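Matching sites in NAD-dependent aldehyde dehydrogenase from Sinorhizobium meliloti, a protein that probably oxidises aldehydes to carboxylic acids, with NAD or NADP as the electron acceptor (PDB 3U4J (chain A, 2.00 Å), residues 192-197 and 219-224), and in its relative lactaldehyde dehydrogenase from Escherichia coli (PDB 2IMP (chain B, 2.10 Å), residues 173-178 and 200-205). One frame, after least-squares fit of the local backbone (RMSD 0.26 Å); residues are numbered along the deposited sequences.

Structure 1 (3U4J); sequences VVLKPS and GVFNVV.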
loop_
_atom_site.group_PDB
_atom_site.type_symbol
_atom_site.label_atom_id
_atom_site.label_comp_id
_atom_site.label_asym_id
_atom_site.label_seq_id
_atom_site.Cartn_x
_atom_site.Cartn_y
_atom_site.Cartn_z
ATOM N N VAL A 192 -14.586 13.336 18.906
ATOM C CA VAL A 192 -14.146 12.585 20.073
ATOM C C VAL A 192 -14.612 13.172 21.405
ATOM O O VAL A 192 -14.844 14.385 21.524
ATOM C CB VAL A 192 -12.589 12.447 20.123
ATOM C CG1 VAL A 192 -12.055 11.856 18.833
ATOM C CG2 VAL A 192 -11.903 13.773 20.470
ATOM N N VAL A 193 -14.726 12.298 22.398
ATOM C CA VAL A 193 -14.824 12.719 23.775
ATOM C C VAL A 193 -13.645 12.107 24.504
ATOM O O VAL A 193 -13.503 10.874 24.560
ATOM C CB VAL A 193 -16.177 12.288 24.445
ATOM C CG1 VAL A 193 -16.216 12.707 25.905
ATOM C CG2 VAL A 193 -17.378 12.909 23.689
ATOM N N LEU A 194 -12.805 12.977 25.044
ATOM C CA LEU A 194 -11.572 12.592 25.718
ATOM C C LEU A 194 -11.828 12.593 27.213
ATOM O O LEU A 194 -12.280 13.602 27.757
ATOM C CB LEU A 194 -10.441 13.601 25.408
ATOM C CG LEU A 194 -9.061 13.407 26.077
ATOM C CD1 LEU A 194 -8.494 12.049 25.724
ATOM C CD2 LEU A 194 -8.068 14.488 25.685
ATOM N N LYS A 195 -11.527 11.463 27.859
ATOM C CA LYS A 195 -11.619 11.321 29.306
ATOM C C LYS A 195 -10.247 10.997 29.929
ATOM O O LYS A 195 -9.805 9.843 29.885
ATOM C CB LYS A 195 -12.617 10.214 29.638
ATOM C CG LYS A 195 -13.205 10.335 31.038
ATOM C CD LYS A 195 -12.394 9.633 32.029
ATOM C CE LYS A 195 -12.663 10.224 33.411
ATOM N NZ LYS A 195 -11.563 9.739 34.269
ATOM N N PRO A 196 -9.542 12.008 30.464
ATOM C CA PRO A 196 -8.245 11.677 31.071
ATOM C C PRO A 196 -8.413 11.217 32.520
ATOM O O PRO A 196 -9.526 11.277 33.081
ATOM C CB PRO A 196 -7.484 12.989 31.004
ATOM C CG PRO A 196 -8.580 14.047 31.076
ATOM C CD PRO A 196 -9.804 13.461 30.455
ATOM N N SER A 197 -7.319 10.754 33.117
ATOM C CA SER A 197 -7.354 10.300 34.489
ATOM C C SER A 197 -7.755 11.416 35.456
ATOM O O SER A 197 -7.371 12.566 35.291
ATOM C CB SER A 197 -5.979 9.769 34.901
ATOM O OG SER A 197 -5.967 9.558 36.292
ATOM N N GLY A 219 -17.354 20.837 19.140
ATOM C CA GLY A 219 -17.896 19.473 19.278
ATOM C C GLY A 219 -17.021 18.392 18.659
ATOM O O GLY A 219 -17.252 17.206 18.880
ATOM N N VAL A 220 -16.017 18.792 17.873
ATOM C CA VAL A 220 -15.076 17.796 17.294
ATOM C C VAL A 220 -14.209 17.183 18.392
ATOM O O VAL A 220 -13.949 15.984 18.389
ATOM C CB VAL A 220 -14.176 18.393 16.209
ATOM C CG1 VAL A 220 -13.135 17.337 15.730
ATOM C CG2 VAL A 220 -15.003 18.855 15.018
ATOM N N PHE A 221 -13.764 18.011 19.328
ATOM C CA PHE A 221 -12.824 17.568 20.359
ATOM C C PHE A 221 -13.360 18.099 21.692
ATOM O O PHE A 221 -13.260 19.293 21.993
ATOM C CB PHE A 221 -11.412 18.106 20.003
ATOM C CG PHE A 221 -10.284 17.687 20.956
ATOM C CD1 PHE A 221 -10.499 16.890 22.075
ATOM C CD2 PHE A 221 -8.982 18.164 20.719
ATOM C CE1 PHE A 221 -9.437 16.553 22.932
ATOM C CE2 PHE A 221 -7.915 17.820 21.553
ATOM C CZ PHE A 221 -8.142 17.025 22.671
ATOM N N ASN A 222 -13.952 17.199 22.476
ATOM C CA ASN A 222 -14.567 17.537 23.762
ATOM C C ASN A 222 -13.766 16.829 24.841
ATOM O O ASN A 222 -13.196 15.761 24.577
ATOM C CB ASN A 222 -15.998 16.971 23.808
ATOM C CG ASN A 222 -16.835 17.428 22.647
ATOM O OD1 ASN A 222 -17.354 18.534 22.658
ATOM N ND2 ASN A 222 -16.980 16.574 21.634
ATOM N N VAL A 223 -13.741 17.390 26.050
ATOM C CA VAL A 223 -13.045 16.733 27.151
ATOM C C VAL A 223 -13.938 16.753 28.392
ATOM O O VAL A 223 -14.480 17.799 28.736
ATOM C CB VAL A 223 -11.705 17.415 27.498
ATOM C CG1 VAL A 223 -10.959 16.675 28.617
ATOM C CG2 VAL A 223 -10.812 17.391 26.302
ATOM N N VAL A 224 -14.016 15.605 29.069
ATOM C CA VAL A 224 -14.755 15.474 30.320
ATOM C C VAL A 224 -13.797 14.921 31.372
ATOM O O VAL A 224 -12.840 14.209 31.044
ATOM C CB VAL A 224 -16.023 14.583 30.162
ATOM C CG1 VAL A 224 -17.038 15.259 29.255
ATOM C CG2 VAL A 224 -15.669 13.190 29.615
#
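Strands 192-195 and 221-223 run parallel, their axes 4.6 Å apart at the closest and 29° between directions, as the two strands of a right-handed beta-alpha-beta crossover through helix 202-214 in the Rossmann-like domain of the aldehyde dehydrogenase fold. V192, L194, F221 and V223 share one sheet face. CG2 of V192 lies 3.8 Å from CD1 of F221. In L194, chi1 177° and chi2 58° together bring CD2 to 3.7 Å from CE1 of F221, while CB meets CG2 of V223 at 3.9 Å. V223 also sets CG1 3.9 Å from CD of P196. The side chain of N222 is on the other face, and its ND2 (3.1 Å) joins the residue's own backbone N in hydrogen bonding to the O of V192. K195 NZ donates a hydrogen bond to P196 O at 2.8 Å.

What differs
V192(A) is exchanged for I173(B). CG2 of V192(A) and CG2 of I173(B) fall 0.5 Å apart, and each keeps its touch on the phenylalanine ring, F221(A) or F202(B). CG1 of V192(A) has no counterpart in I173(B), whose CG1 and CD1 extend where V192(A) has no atom.

L194(A) stands against I175(B). CG of L194(A) and CG2 of I175(B) lie 0.9 Å apart after superposition; CD2 of L194(A) has no counterpart in I175(B), nor CG1 and CD1 of I175(B) in L194(A). One contact is found in structure 2 alone: I175(B) CG1 meets I173(B) CD1 at 3.8 Å, whereas L194(A) CB and V192(A) CG2 come no nearer than 5.2 Å. The two isoleucines thus pack on each other.

The rings of F221(A) and F202(B) differ by about 89° about the last bond, their CZ atoms 1.3 Å apart, with touches on V192(A)/I173(B) and L194(A)/I175(B) kept; the exchanged neighbours may contribute.

V223(A) is exchanged for L204(B): CG1 of V223(A) and CG of L204(B) are 0.6 Å apart, and CG2 of V223(A) has no match. L204(B) adds CD2 while keeping the touches on P196(A)/P177(B) and F221(A)/F202(B).

V193(A), N222(A), V224(A), the end of K195(A) and their counterparts keep their places, as do both bonds of N222(A) to V192(A) O. K176(B) NZ also hydrogen-bonds O2B and O3B of NADH; no ligand is modelled there in structure 1.

Structure 2 (2IMP); sequences IVIKPS and GVFNLV. With NAI (1,4-dihydronicotinamide adenine dinucleotide), chain C.
Strands 173-176 and 202-204 run parallel, with axes 4.6 Å apart at the closest and 25° between directions. I173, I175, F202 and L204 share one sheet face. CG2 of I173 lies 3.9 Å from CD1 of F202. I175 has CG1 beside the backbone N (chi1 -74°), and CD1 at its end reaches 3.6 Å from CE1 of F202; CG2, anti to that N, meets CD1 of L204 at 3.9 Å. L204 also sets CD1 3.7 Å from CD of P177. The side chain of N203 is on the other face, and its ND2 (3.0 Å) joins the residue's own backbone N in hydrogen bonding to the O of I173. K176 NZ donates hydrogen bonds to P177 O at 2.9 Å and to both ribose hydroxyls of the NADH adenosine, O2B (2.9 Å) and O3B; K176, P177 and S178 belong to the NAD-binding site.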
loop_
_atom_site.group_PDB
_atom_site.type_symbol
_atom_site.label_atom_id
_atom_site.label_comp_id
_atom_site.label_asym_id
_atom_site.label_seq_id
_atom_site.Cartn_x
_atom_site.Cartn_y
_atom_site.Cartn_z
ATOM N N ILE B 173 -14.533 13.301 18.710
ATOM C CA ILE B 173 -14.158 12.568 19.899
ATOM C C ILE B 173 -14.432 13.259 21.242
ATOM O O ILE B 173 -14.479 14.488 21.342
ATOM C CB ILE B 173 -12.644 12.204 19.823
ATOM C CG1 ILE B 173 -12.293 11.101 20.827
ATOM C CG2 ILE B 173 -11.800 13.441 20.101
ATOM C CD1 ILE B 173 -10.821 10.659 20.753
ATOM N N VAL B 174 -14.643 12.422 22.247
ATOM C CA VAL B 174 -14.835 12.845 23.616
ATOM C C VAL B 174 -13.791 12.145 24.475
ATOM O O VAL B 174 -13.775 10.914 24.571
ATOM C CB VAL B 174 -16.225 12.471 24.179
ATOM C CG1 VAL B 174 -16.305 12.898 25.646
ATOM C CG2 VAL B 174 -17.329 13.142 23.374
ATOM N N ILE B 175 -12.908 12.923 25.073
ATOM C CA ILE B 175 -11.860 12.359 25.890
ATOM C C ILE B 175 -11.990 12.590 27.407
ATOM O O ILE B 175 -12.414 13.657 27.857
ATOM C CB ILE B 175 -10.485 12.903 25.430
ATOM C CG1 ILE B 175 -10.091 12.238 24.108
ATOM C CG2 ILE B 175 -9.436 12.692 26.513
ATOM C CD1 ILE B 175 -8.817 12.759 23.525
ATOM N N LYS B 176 -11.646 11.560 28.171
ATOM C CA LYS B 176 -11.614 11.655 29.623
ATOM C C LYS B 176 -10.228 11.275 30.131
ATOM O O LYS B 176 -9.813 10.124 30.020
ATOM C CB LYS B 176 -12.628 10.739 30.308
ATOM C CG LYS B 176 -12.674 11.001 31.828
ATOM C CD LYS B 176 -13.380 9.909 32.615
ATOM C CE LYS B 176 -12.448 8.761 32.953
ATOM N NZ LYS B 176 -11.353 9.181 33.889
ATOM N N PRO B 177 -9.482 12.248 30.664
ATOM C CA PRO B 177 -8.150 11.911 31.159
ATOM C C PRO B 177 -8.288 11.180 32.508
ATOM O O PRO B 177 -9.379 11.117 33.072
ATOM C CB PRO B 177 -7.502 13.275 31.322
ATOM C CG PRO B 177 -8.664 14.113 31.829
ATOM C CD PRO B 177 -9.820 13.660 30.934
ATOM N N SER B 178 -7.195 10.606 32.993
ATOM C CA SER B 178 -7.231 9.968 34.301
ATOM C C SER B 178 -7.491 11.032 35.382
ATOM O O SER B 178 -7.045 12.172 35.228
ATOM C CB SER B 178 -5.890 9.285 34.592
ATOM O OG SER B 178 -5.712 9.065 35.986
ATOM N N GLY B 200 -17.514 20.786 18.995
ATOM C CA GLY B 200 -17.969 19.410 19.042
ATOM C C GLY B 200 -16.989 18.360 18.553
ATOM O O GLY B 200 -17.116 17.194 18.924
ATOM N N VAL B 201 -16.019 18.749 17.727
ATOM C CA VAL B 201 -15.052 17.780 17.215
ATOM C C VAL B 201 -14.150 17.182 18.315
ATOM O O VAL B 201 -13.880 15.977 18.326
ATOM C CB VAL B 201 -14.186 18.400 16.094
ATOM C CG1 VAL B 201 -13.121 17.404 15.628
ATOM C CG2 VAL B 201 -15.082 18.793 14.927
ATOM N N PHE B 202 -13.690 18.043 19.222
ATOM C CA PHE B 202 -12.882 17.619 20.361
ATOM C C PHE B 202 -13.530 18.059 21.682
ATOM O O PHE B 202 -13.729 19.249 21.916
ATOM C CB PHE B 202 -11.459 18.189 20.312
ATOM C CG PHE B 202 -10.594 17.757 21.485
ATOM C CD1 PHE B 202 -9.856 16.577 21.431
ATOM C CD2 PHE B 202 -10.528 18.529 22.646
ATOM C CE1 PHE B 202 -9.075 16.160 22.522
ATOM C CE2 PHE B 202 -9.752 18.124 23.745
ATOM C CZ PHE B 202 -9.018 16.941 23.680
ATOM N N ASN B 203 -13.864 17.086 22.518
ATOM C CA ASN B 203 -14.491 17.357 23.799
ATOM C C ASN B 203 -13.718 16.735 24.976
ATOM O O ASN B 203 -13.190 15.624 24.864
ATOM C CB ASN B 203 -15.923 16.807 23.798
ATOM C CG ASN B 203 -16.737 17.290 22.616
ATOM O OD1 ASN B 203 -17.403 18.328 22.684
ATOM N ND2 ASN B 203 -16.688 16.541 21.517
ATOM N N LEU B 204 -13.644 17.453 26.087
ATOM C CA LEU B 204 -12.953 16.930 27.252
ATOM C C LEU B 204 -13.859 16.837 28.482
ATOM O O LEU B 204 -14.358 17.855 28.968
ATOM C CB LEU B 204 -11.736 17.799 27.598
ATOM C CG LEU B 204 -10.847 17.268 28.740
ATOM C CD1 LEU B 204 -9.917 16.196 28.204
ATOM C CD2 LEU B 204 -10.018 18.396 29.338
ATOM N N VAL B 205 -14.106 15.623 28.956
ATOM C CA VAL B 205 -14.918 15.465 30.156
ATOM C C VAL B 205 -14.066 14.986 31.343
ATOM O O VAL B 205 -13.102 14.247 31.154
ATOM C CB VAL B 205 -16.118 14.515 29.917
ATOM C CG1 VAL B 205 -17.085 15.165 28.932
ATOM C CG2 VAL B 205 -15.640 13.170 29.395
HETATM P PA NAI C . -6.764 2.424 35.117
HETATM O O1A NAI C . -7.472 1.427 34.298
HETATM O O2A NAI C . -7.025 2.260 36.619
HETATM O O5B NAI C . -7.190 3.887 34.641
HETATM C C5B NAI C . -7.081 4.343 33.301
HETATM C C4B NAI C . -8.351 5.078 32.841
HETATM O O4B NAI C . -9.489 4.213 32.856
HETATM C C3B NAI C . -8.741 6.279 33.717
HETATM O O3B NAI C . -9.133 7.376 32.895
HETATM C C2B NAI C . -9.849 5.719 34.586
HETATM O O2B NAI C . -10.714 6.664 35.159
HETATM C C1B NAI C . -10.540 4.766 33.644
HETATM N N9A NAI C . -11.306 3.684 34.331
HETATM C C8A NAI C . -11.008 2.946 35.476
HETATM N N7A NAI C . -12.033 2.071 35.711
HETATM C C5A NAI C . -12.970 2.236 34.751
HETATM C C6A NAI C . -14.211 1.614 34.500
HETATM N N6A NAI C . -14.671 0.658 35.305
HETATM N N1A NAI C . -14.969 2.017 33.391
HETATM C C2A NAI C . -14.499 3.024 32.535
HETATM N N3A NAI C . -13.262 3.638 32.791
HETATM C C4A NAI C . -12.515 3.245 33.876
HETATM O O3 NAI C . -5.211 2.241 34.756
HETATM P PN NAI C . -3.985 3.203 35.170
HETATM O O1N NAI C . -4.274 4.606 34.822
HETATM O O2N NAI C . -2.744 2.593 34.585
HETATM O O5D NAI C . -3.953 2.966 36.771
HETATM C C5D NAI C . -4.418 3.870 37.741
HETATM C C4D NAI C . -4.238 3.205 39.087
HETATM O O4D NAI C . -4.929 3.962 40.076
HETATM C C3D NAI C . -4.623 1.742 39.403
HETATM O O3D NAI C . -3.460 0.942 39.501
HETATM C C2D NAI C . -5.402 1.789 40.692
HETATM O O2D NAI C . -5.077 0.737 41.572
HETATM C C1D NAI C . -5.071 3.160 41.228
HETATM N N1N NAI C . -6.137 3.641 42.164
HETATM C C2N NAI C . -7.243 4.290 41.603
HETATM C C3N NAI C . -8.279 4.769 42.449
HETATM C C7N NAI C . -9.481 5.477 41.865
HETATM O O7N NAI C . -10.472 5.933 42.726
HETATM N N7N NAI C . -9.644 5.690 40.558
HETATM C C4N NAI C . -8.160 4.571 43.865
HETATM C C5N NAI C . -7.026 3.906 44.416
HETATM C C6N NAI C . -6.014 3.445 43.543
#